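Local structure of WA352 (5ZT3) at residues A[102-107]-A[115-120]; A[64-69]-A[76-81]; A[86-89]-A[95-98]. The protein is a mitochondrial rice protein linked to cytoplasmic male sterility, captured here as its helical DUF8018 portion, whose biochemical activity is not established. All blocks are in the same frame, centred on the assembly; numbering follows the deposited sequence.

Contact 1 of 3, residues A[102-107]-A[115-120]; sequences HQMLDD and SATFWR
T117 lies against M104 and D107 where two successive helices meet at a steep angle: the axes of 102-107 and 116-120 pass 9.2 Å apart, with N-to-C directions 106° apart. The CA atoms of M104 and T117 are 5.9 Å from each other, and D107 faces S115 one turn further on. D107 does the polar work. Its OD2 takes two donors from one residue, T117 N at 3.0 Å and T117 OG1 at 2.6 Å; the backbone N-H arrives nearly in line with the C-O bond, the hydroxyl on the anti lone pair. T117 holds OG1 beside its own backbone N (chi1 -63°), which lets both groups grip a single oxygen. The other oxygen, OD1, accepts from a water that in turn accepts from A116 N, and it also pairs with R111 in a salt bridge. The carboxylate meets one N-H of the first turn of helix 116-124 directly and a second through the water; the helix dipole there would probably favour a negative charge. S115 is the N-cap: its OG accepts from F118 N at 3.0 Å and is also bonded to N112 O. On the other branch of T117, CG2 packs 3.8 Å from M104 CB. L108 of helix 98-111 touches S115, T117 and F118, while F118 turns to M69 and L72 of helix 45-72, and L105 rests on L61 there.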
loop_
_atom_site.group_PDB
_atom_site.type_symbol
_atom_site.label_atom_id
_atom_site.label_comp_id
_atom_site.label_asym_id
_atom_site.label_seq_id
_atom_site.Cartn_x
_atom_site.Cartn_y
_atom_site.Cartn_z
ATOM N N HIS A 102 -2.499 -3.283 -8.864
ATOM C CA HIS A 102 -3.164 -2.734 -10.045
ATOM C C HIS A 102 -4.526 -3.377 -10.268
ATOM O O HIS A 102 -5.501 -2.686 -10.594
ATOM C CB HIS A 102 -2.285 -2.885 -11.289
ATOM C CG HIS A 102 -1.258 -1.803 -11.442
ATOM N ND1 HIS A 102 -1.539 -0.588 -12.030
ATOM C CD2 HIS A 102 0.049 -1.760 -11.096
ATOM C CE1 HIS A 102 -0.450 0.162 -12.027
ATOM N NE2 HIS A 102 0.524 -0.522 -11.458
ATOM N N GLN A 103 -4.621 -4.696 -10.083
ATOM C CA GLN A 103 -5.908 -5.373 -10.237
ATOM C C GLN A 103 -6.924 -4.854 -9.226
ATOM O O GLN A 103 -8.092 -4.626 -9.565
ATOM C CB GLN A 103 -5.723 -6.883 -10.092
ATOM C CG GLN A 103 -7.015 -7.680 -10.225
ATOM C CD GLN A 103 -6.807 -9.169 -10.018
ATOM O OE1 GLN A 103 -5.750 -9.606 -9.559
ATOM N NE2 GLN A 103 -7.822 -9.958 -10.352
ATOM N N MET A 104 -6.490 -4.650 -7.978
ATOM C CA MET A 104 -7.387 -4.139 -6.944
ATOM C C MET A 104 -7.866 -2.731 -7.277
ATOM O O MET A 104 -9.063 -2.427 -7.145
ATOM C CB MET A 104 -6.655 -4.170 -5.600
ATOM C CG MET A 104 -6.365 -5.591 -5.126
ATOM S SD MET A 104 -5.149 -5.722 -3.815
ATOM C CE MET A 104 -5.922 -4.714 -2.569
ATOM N N LEU A 105 -6.954 -1.860 -7.722
ATOM C CA LEU A 105 -7.352 -0.503 -8.084
ATOM C C LEU A 105 -8.325 -0.512 -9.257
ATOM O O LEU A 105 -9.325 0.222 -9.252
ATOM C CB LEU A 105 -6.120 0.342 -8.399
ATOM C CG LEU A 105 -6.440 1.795 -8.759
ATOM C CD1 LEU A 105 -7.142 2.483 -7.606
ATOM C CD2 LEU A 105 -5.187 2.555 -9.165
ATOM N N ASP A 106 -8.072 -1.362 -10.260
ATOM C CA ASP A 106 -8.996 -1.455 -11.390
ATOM C C ASP A 106 -10.382 -1.894 -10.932
ATOM O O ASP A 106 -11.400 -1.383 -11.423
ATOM C CB ASP A 106 -8.459 -2.423 -12.446
ATOM C CG ASP A 106 -9.505 -2.786 -13.490
ATOM O OD1 ASP A 106 -9.726 -1.976 -14.411
ATOM O OD2 ASP A 106 -10.105 -3.880 -13.390
ATOM N N ASP A 107 -10.441 -2.851 -10.006
ATOM C CA ASP A 107 -11.717 -3.342 -9.490
ATOM C C ASP A 107 -12.491 -2.219 -8.807
ATOM O O ASP A 107 -13.696 -2.046 -9.037
ATOM C CB ASP A 107 -11.432 -4.495 -8.513
ATOM C CG ASP A 107 -12.651 -5.357 -8.209
ATOM O OD1 ASP A 107 -13.573 -5.443 -9.044
ATOM O OD2 ASP A 107 -12.679 -5.988 -7.125
ATOM N N SER A 115 -17.674 -3.889 -5.609
ATOM C CA SER A 115 -16.567 -4.757 -5.982
ATOM C C SER A 115 -16.195 -5.695 -4.839
ATOM O O SER A 115 -16.387 -5.382 -3.662
ATOM C CB SER A 115 -15.346 -3.922 -6.369
ATOM O OG SER A 115 -14.899 -3.153 -5.266
ATOM N N ALA A 116 -15.631 -6.848 -5.204
ATOM C CA ALA A 116 -15.065 -7.733 -4.194
ATOM C C ALA A 116 -13.929 -7.047 -3.449
ATOM O O ALA A 116 -13.774 -7.237 -2.237
ATOM C CB ALA A 116 -14.569 -9.022 -4.843
ATOM N N THR A 117 -13.128 -6.241 -4.157
ATOM C CA THR A 117 -12.015 -5.548 -3.515
ATOM C C THR A 117 -12.503 -4.621 -2.415
ATOM O O THR A 117 -11.918 -4.583 -1.328
ATOM C CB THR A 117 -11.210 -4.764 -4.549
ATOM O OG1 THR A 117 -10.630 -5.679 -5.483
ATOM C CG2 THR A 117 -10.092 -3.980 -3.878
ATOM N N PHE A 118 -13.567 -3.859 -2.677
ATOM C CA PHE A 118 -14.109 -2.979 -1.649
ATOM C C PHE A 118 -14.422 -3.758 -0.376
ATOM O O PHE A 118 -14.011 -3.371 0.721
ATOM C CB PHE A 118 -15.358 -2.265 -2.160
ATOM C CG PHE A 118 -16.121 -1.559 -1.085
ATOM C CD1 PHE A 118 -15.727 -0.300 -0.660
ATOM C CD2 PHE A 118 -17.237 -2.136 -0.494
ATOM C CE1 PHE A 118 -16.432 0.368 0.323
ATOM C CE2 PHE A 118 -17.944 -1.478 0.496
ATOM C CZ PHE A 118 -17.539 -0.219 0.904
ATOM N N TRP A 119 -15.154 -4.864 -0.507
ATOM C CA TRP A 119 -15.568 -5.610 0.680
ATOM C C TRP A 119 -14.386 -6.289 1.362
ATOM O O TRP A 119 -14.319 -6.338 2.598
ATOM C CB TRP A 119 -16.674 -6.600 0.324
ATOM C CG TRP A 119 -17.961 -5.903 0.217
ATOM C CD1 TRP A 119 -18.666 -5.641 -0.919
ATOM C CD2 TRP A 119 -18.676 -5.301 1.292
ATOM N NE1 TRP A 119 -19.805 -4.937 -0.610
ATOM C CE2 TRP A 119 -19.834 -4.720 0.743
ATOM C CE3 TRP A 119 -18.470 -5.226 2.673
ATOM C CZ2 TRP A 119 -20.772 -4.055 1.527
ATOM C CZ3 TRP A 119 -19.403 -4.567 3.445
ATOM C CH2 TRP A 119 -20.540 -3.995 2.872
ATOM N N ARG A 120 -13.446 -6.808 0.584
ATOM C CA ARG A 120 -12.261 -7.394 1.192
ATOM C C ARG A 120 -11.499 -6.362 2.019
ATOM O O ARG A 120 -11.083 -6.642 3.151
ATOM C CB ARG A 120 -11.377 -7.996 0.107
ATOM C CG ARG A 120 -10.144 -8.673 0.641
ATOM C CD ARG A 120 -9.457 -9.509 -0.420
ATOM N NE ARG A 120 -10.208 -10.721 -0.734
ATOM C CZ ARG A 120 -10.833 -10.940 -1.886
ATOM N NH1 ARG A 120 -11.492 -12.075 -2.080
ATOM N NH2 ARG A 120 -10.799 -10.031 -2.851
HETATM O O HOH W 1 -15.617 -7.217 -8.062
#

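Contact 2 of 3, residues A[64-69]-A[76-81]; sequences EIIRKM and GDWMGW
M69 lies across the indole of W78 and makes the main aromatic contact between helix 45-72 and the short helix 78-81. Its CB sits over one face, 3.6 Å from the centroid of the five-membered ring and 17° off the normal, a CH-pi contact. The chain then folds back, bent at chi2 (-61°) and chi3 (-59°), and brings CE to 3.6 Å from W78 CZ2. The sulfur stands obliquely above the six-membered ring, its SD 5.1 Å from that centroid, in a Met-aromatic contact. Backbone and side chain of one residue therefore share the indole: M69 O lies near CD1, while CB covers the bond shared by the two rings and CE lies at the border of the benzo ring by CZ2.

The two segments form a helix-loop-helix turn, with 73-77 as the connection and D77 as N-cap of the second helix. D77 OD1 accepts a weak bond from G80 N, and D77 is also the centre of an inverse gamma turn. The bend carries the chain back so that W78 faces the helix it has just left, its CA 5.8 Å from that of I66.

Van der Waals contacts continue beside the ring. I66 CG2, anti to its backbone N, comes 3.3 Å from W78 O and 3.9 Å from M79 SD, and I66 CG1 lies near the indole plane at its edge. On the exposed side M79 CE meets the guanidinium of R67 edge-on, 3.9 Å from NH2.

No hydrogen bond joins the two segments. The one polar atom of the buried indole, NE1, is satisfied by ND1 of H73 in the connection, and L121 of helix 116-124 touches both M69 and W78.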
loop_
_atom_site.group_PDB
_atom_site.type_symbol
_atom_site.label_atom_id
_atom_site.label_comp_id
_atom_site.label_asym_id
_atom_site.label_seq_id
_atom_site.Cartn_x
_atom_site.Cartn_y
_atom_site.Cartn_z
ATOM N N GLU A 64 -3.200 5.639 -4.195
ATOM C CA GLU A 64 -4.407 5.732 -5.006
ATOM C C GLU A 64 -5.516 4.855 -4.441
ATOM O O GLU A 64 -6.681 5.269 -4.385
ATOM C CB GLU A 64 -4.105 5.371 -6.458
ATOM C CG GLU A 64 -3.250 6.415 -7.172
ATOM C CD GLU A 64 -3.765 7.833 -6.952
ATOM O OE1 GLU A 64 -4.980 8.054 -7.152
ATOM O OE2 GLU A 64 -2.958 8.707 -6.563
ATOM N N ILE A 65 -5.176 3.646 -4.004
ATOM C CA ILE A 65 -6.173 2.752 -3.420
ATOM C C ILE A 65 -6.707 3.322 -2.111
ATOM O O ILE A 65 -7.918 3.316 -1.857
ATOM C CB ILE A 65 -5.583 1.345 -3.221
ATOM C CG1 ILE A 65 -5.301 0.676 -4.559
ATOM C CG2 ILE A 65 -6.503 0.476 -2.374
ATOM C CD1 ILE A 65 -4.391 -0.542 -4.443
ATOM N N ILE A 66 -5.802 3.807 -1.257
ATOM C CA ILE A 66 -6.183 4.330 0.049
ATOM C C ILE A 66 -7.110 5.528 -0.098
ATOM O O ILE A 66 -8.122 5.635 0.604
ATOM C CB ILE A 66 -4.919 4.660 0.863
ATOM C CG1 ILE A 66 -4.221 3.367 1.288
ATOM C CG2 ILE A 66 -5.245 5.531 2.064
ATOM C CD1 ILE A 66 -2.773 3.587 1.746
ATOM N N ARG A 67 -6.783 6.447 -1.011
ATOM C CA ARG A 67 -7.629 7.617 -1.201
ATOM C C ARG A 67 -8.995 7.216 -1.738
ATOM O O ARG A 67 -10.019 7.781 -1.336
ATOM C CB ARG A 67 -6.929 8.637 -2.098
ATOM C CG ARG A 67 -5.854 9.420 -1.344
ATOM C CD ARG A 67 -5.148 10.459 -2.210
ATOM N NE ARG A 67 -5.916 11.692 -2.370
ATOM C CZ ARG A 67 -6.262 12.517 -1.380
ATOM N NH1 ARG A 67 -6.973 13.608 -1.645
ATOM N NH2 ARG A 67 -5.901 12.272 -0.125
ATOM N N LYS A 68 -9.040 6.247 -2.651
ATOM C CA LYS A 68 -10.325 5.753 -3.146
ATOM C C LYS A 68 -11.149 5.149 -2.014
ATOM O O LYS A 68 -12.339 5.461 -1.849
ATOM C CB LYS A 68 -10.074 4.716 -4.239
ATOM C CG LYS A 68 -11.322 4.111 -4.850
ATOM C CD LYS A 68 -12.067 5.134 -5.688
ATOM C CE LYS A 68 -12.994 4.456 -6.682
ATOM N NZ LYS A 68 -13.705 5.437 -7.553
ATOM N N MET A 69 -10.532 4.271 -1.219
ATOM C CA MET A 69 -11.258 3.622 -0.133
ATOM C C MET A 69 -11.677 4.608 0.948
ATOM O O MET A 69 -12.699 4.389 1.611
ATOM C CB MET A 69 -10.402 2.518 0.499
ATOM C CG MET A 69 -10.250 1.264 -0.361
ATOM S SD MET A 69 -11.825 0.455 -0.722
ATOM C CE MET A 69 -12.429 0.088 0.933
ATOM N N GLY A 76 -13.839 3.555 7.834
ATOM C CA GLY A 76 -12.509 3.009 7.964
ATOM C C GLY A 76 -11.468 4.104 8.092
ATOM O O GLY A 76 -11.574 5.172 7.485
ATOM N N ASP A 77 -10.444 3.839 8.900
ATOM C CA ASP A 77 -9.355 4.804 9.060
ATOM C C ASP A 77 -8.316 4.571 7.960
ATOM O O ASP A 77 -7.203 4.096 8.185
ATOM C CB ASP A 77 -8.757 4.737 10.457
ATOM C CG ASP A 77 -7.858 5.925 10.758
ATOM O OD1 ASP A 77 -7.585 6.727 9.831
ATOM O OD2 ASP A 77 -7.411 6.050 11.916
ATOM N N TRP A 78 -8.720 4.941 6.745
ATOM C CA TRP A 78 -7.903 4.711 5.557
ATOM C C TRP A 78 -6.675 5.618 5.532
ATOM O O TRP A 78 -5.545 5.150 5.316
ATOM C CB TRP A 78 -8.782 4.826 4.303
ATOM C CG TRP A 78 -9.540 3.563 4.162
ATOM C CD1 TRP A 78 -10.841 3.315 4.515
ATOM C CD2 TRP A 78 -8.995 2.327 3.725
ATOM N NE1 TRP A 78 -11.134 1.987 4.300
ATOM C CE2 TRP A 78 -10.017 1.362 3.813
ATOM C CE3 TRP A 78 -7.742 1.944 3.238
ATOM C CZ2 TRP A 78 -9.809 0.032 3.453
ATOM C CZ3 TRP A 78 -7.537 0.628 2.888
ATOM C CH2 TRP A 78 -8.563 -0.315 2.995
ATOM N N MET A 79 -6.855 6.914 5.797
ATOM C CA MET A 79 -5.708 7.814 5.774
ATOM C C MET A 79 -4.735 7.549 6.917
ATOM O O MET A 79 -3.553 7.885 6.792
ATOM C CB MET A 79 -6.161 9.277 5.755
ATOM C CG MET A 79 -6.930 9.660 4.495
ATOM S SD MET A 79 -6.027 9.287 2.969
ATOM C CE MET A 79 -4.689 10.458 3.048
ATOM N N GLY A 80 -5.185 6.947 8.015
ATOM C CA GLY A 80 -4.281 6.665 9.112
ATOM C C GLY A 80 -3.641 5.291 9.059
ATOM O O GLY A 80 -2.459 5.149 9.384
ATOM N N TRP A 81 -4.398 4.278 8.634
ATOM C CA TRP A 81 -3.966 2.890 8.749
ATOM C C TRP A 81 -4.202 2.082 7.480
ATOM O O TRP A 81 -3.999 0.857 7.498
ATOM C CB TRP A 81 -4.687 2.221 9.930
ATOM C CG TRP A 81 -4.339 2.803 11.259
ATOM C CD1 TRP A 81 -5.077 3.688 11.986
ATOM C CD2 TRP A 81 -3.162 2.536 12.021
ATOM N NE1 TRP A 81 -4.427 3.990 13.160
ATOM C CE2 TRP A 81 -3.249 3.293 13.203
ATOM C CE3 TRP A 81 -2.043 1.724 11.819
ATOM C CZ2 TRP A 81 -2.258 3.265 14.184
ATOM C CZ3 TRP A 81 -1.057 1.699 12.793
ATOM C CH2 TRP A 81 -1.174 2.465 13.959
#

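Contact 3 of 3, residues A[86-89]-A[95-98]; sequences LDNP and EEDL
The N88 amide and the E96 carboxylate meet with their planes 71° apart, so the two flat groups cross instead of stacking. E96 OE1 lies in the amide plane, at its ND2 edge; seen from the carboxylate, the amide comes on the syn side but 30° out of plane. The bond, N88 ND2 to E96 OE1, is 2.9 Å long and nearly straight at 168°. The same oxygen offers its anti lone pair to D97 N, also at 2.9 Å, and two donors therefore fix it. Both segments belong to the irregular loop between helix 78-81 and helix 98-111; D97 is the N-cap of the latter, its OD1 accepting from R100 N. E96 reaches N88 by bending at chi2, while its CB touches L86 O at 3.4 Å. One water lies within bonding distance of E96 OE2 and L86 O, another of E96 OE2 and D87 O, and a third accepts from E96 N at 2.7 Å. N88 OD1 is turned to R90 N. A leucine in place of E96 would probably leave N88 ND2 and D97 N without their shared acceptor and disrupt the two waters at OE2. E95 points the other way, to salt bridges with R35 and K62. The neighbouring glutamates thus differ: E95 has positive partners, whereas the charge of E96 is met by two N-H donors on OE1 and water near OE2, which would probably help to stabilise it.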
loop_
_atom_site.group_PDB
_atom_site.type_symbol
_atom_site.label_atom_id
_atom_site.label_comp_id
_atom_site.label_asym_id
_atom_site.label_seq_id
_atom_site.Cartn_x
_atom_site.Cartn_y
_atom_site.Cartn_z
ATOM N N LEU A 86 -3.375 -3.293 3.011
ATOM C CA LEU A 86 -2.863 -3.709 1.714
ATOM C C LEU A 86 -1.675 -4.668 1.828
ATOM O O LEU A 86 -1.123 -5.083 0.800
ATOM C CB LEU A 86 -2.499 -2.488 0.866
ATOM C CG LEU A 86 -3.665 -1.527 0.632
ATOM C CD1 LEU A 86 -3.232 -0.342 -0.212
ATOM C CD2 LEU A 86 -4.844 -2.229 -0.019
ATOM N N ASP A 87 -1.274 -5.031 3.042
ATOM C CA ASP A 87 -0.233 -6.033 3.230
ATOM C C ASP A 87 -0.698 -7.388 2.689
ATOM O O ASP A 87 -1.890 -7.648 2.526
ATOM C CB ASP A 87 0.041 -6.227 4.724
ATOM C CG ASP A 87 0.689 -5.014 5.384
ATOM O OD1 ASP A 87 0.581 -4.901 6.631
ATOM O OD2 ASP A 87 1.311 -4.189 4.680
ATOM N N ASN A 88 0.264 -8.279 2.452
ATOM C CA ASN A 88 -0.051 -9.646 2.038
ATOM C C ASN A 88 0.719 -10.599 2.943
ATOM O O ASN A 88 1.966 -10.626 2.885
ATOM C CB ASN A 88 0.313 -9.885 0.571
ATOM C CG ASN A 88 -0.183 -11.224 0.055
ATOM O OD1 ASN A 88 -0.296 -12.197 0.808
ATOM N ND2 ASN A 88 -0.495 -11.281 -1.236
ATOM N N PRO A 89 0.037 -11.413 3.757
ATOM C CA PRO A 89 0.742 -12.307 4.691
ATOM C C PRO A 89 1.471 -13.448 4.021
ATOM O O PRO A 89 2.245 -14.137 4.699
ATOM C CB PRO A 89 -0.379 -12.849 5.593
ATOM C CG PRO A 89 -1.573 -12.028 5.310
ATOM C CD PRO A 89 -1.421 -11.466 3.934
ATOM N N GLU A 95 4.714 -7.184 1.586
ATOM C CA GLU A 95 4.144 -6.262 0.623
ATOM C C GLU A 95 3.343 -7.027 -0.422
ATOM O O GLU A 95 3.663 -8.163 -0.779
ATOM C CB GLU A 95 5.249 -5.473 -0.077
ATOM C CG GLU A 95 5.949 -4.443 0.796
ATOM C CD GLU A 95 5.033 -3.298 1.206
ATOM O OE1 GLU A 95 5.142 -2.821 2.358
ATOM O OE2 GLU A 95 4.200 -2.878 0.381
ATOM N N GLU A 96 2.292 -6.387 -0.916
ATOM C CA GLU A 96 1.502 -6.963 -1.988
ATOM C C GLU A 96 2.263 -6.880 -3.306
ATOM O O GLU A 96 3.113 -6.008 -3.511
ATOM C CB GLU A 96 0.164 -6.229 -2.092
ATOM C CG GLU A 96 -0.852 -6.848 -3.039
ATOM C CD GLU A 96 -1.147 -8.303 -2.720
ATOM O OE1 GLU A 96 -0.371 -9.177 -3.168
ATOM O OE2 GLU A 96 -2.162 -8.577 -2.036
ATOM N N ASP A 97 1.967 -7.822 -4.196
ATOM C CA ASP A 97 2.527 -7.820 -5.541
ATOM C C ASP A 97 2.007 -6.619 -6.332
ATOM O O ASP A 97 0.834 -6.254 -6.238
ATOM C CB ASP A 97 2.127 -9.131 -6.220
ATOM C CG ASP A 97 2.387 -9.132 -7.707
ATOM O OD1 ASP A 97 1.416 -8.941 -8.475
ATOM O OD2 ASP A 97 3.554 -9.347 -8.106
ATOM N N LEU A 98 2.892 -6.003 -7.124
ATOM C CA LEU A 98 2.531 -4.782 -7.841
ATOM C C LEU A 98 1.337 -5.005 -8.766
ATOM O O LEU A 98 0.392 -4.206 -8.785
ATOM C CB LEU A 98 3.737 -4.264 -8.622
ATOM C CG LEU A 98 3.579 -2.907 -9.307
ATOM C CD1 LEU A 98 3.499 -1.768 -8.306
ATOM C CD2 LEU A 98 4.714 -2.689 -10.300
HETATM O O HOH W 2 1.470 -3.920 -0.093
HETATM O O HOH W 3 -3.388 -6.515 -0.582
HETATM O O HOH W 4 -2.998 -9.465 0.615
HETATM O O HOH W 5 4.341 -4.864 5.038
#

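How the contacts relate
From the N terminus, contact 2 closes first, folding helix 78-81 back on the end of helix 45-72 across the turn 73-77. Contact 3 follows, pinching the loop 90-94 just before helix 98-111 begins, and contact 1 closes last, over the turn between helix 98-111 and helix 116-124. The three run in series; none nests in or crosses another. In space they touch through a few side chains. F118 of contact 1 packs on M69 of contact 2, L105 on I65, and L86 of contact 3 reaches M104 as well as I65 and I66. Helix 45-72 thus receives side chains from both later contacts, and contacts 2 and 3 lie on opposite sides of the chain's centre.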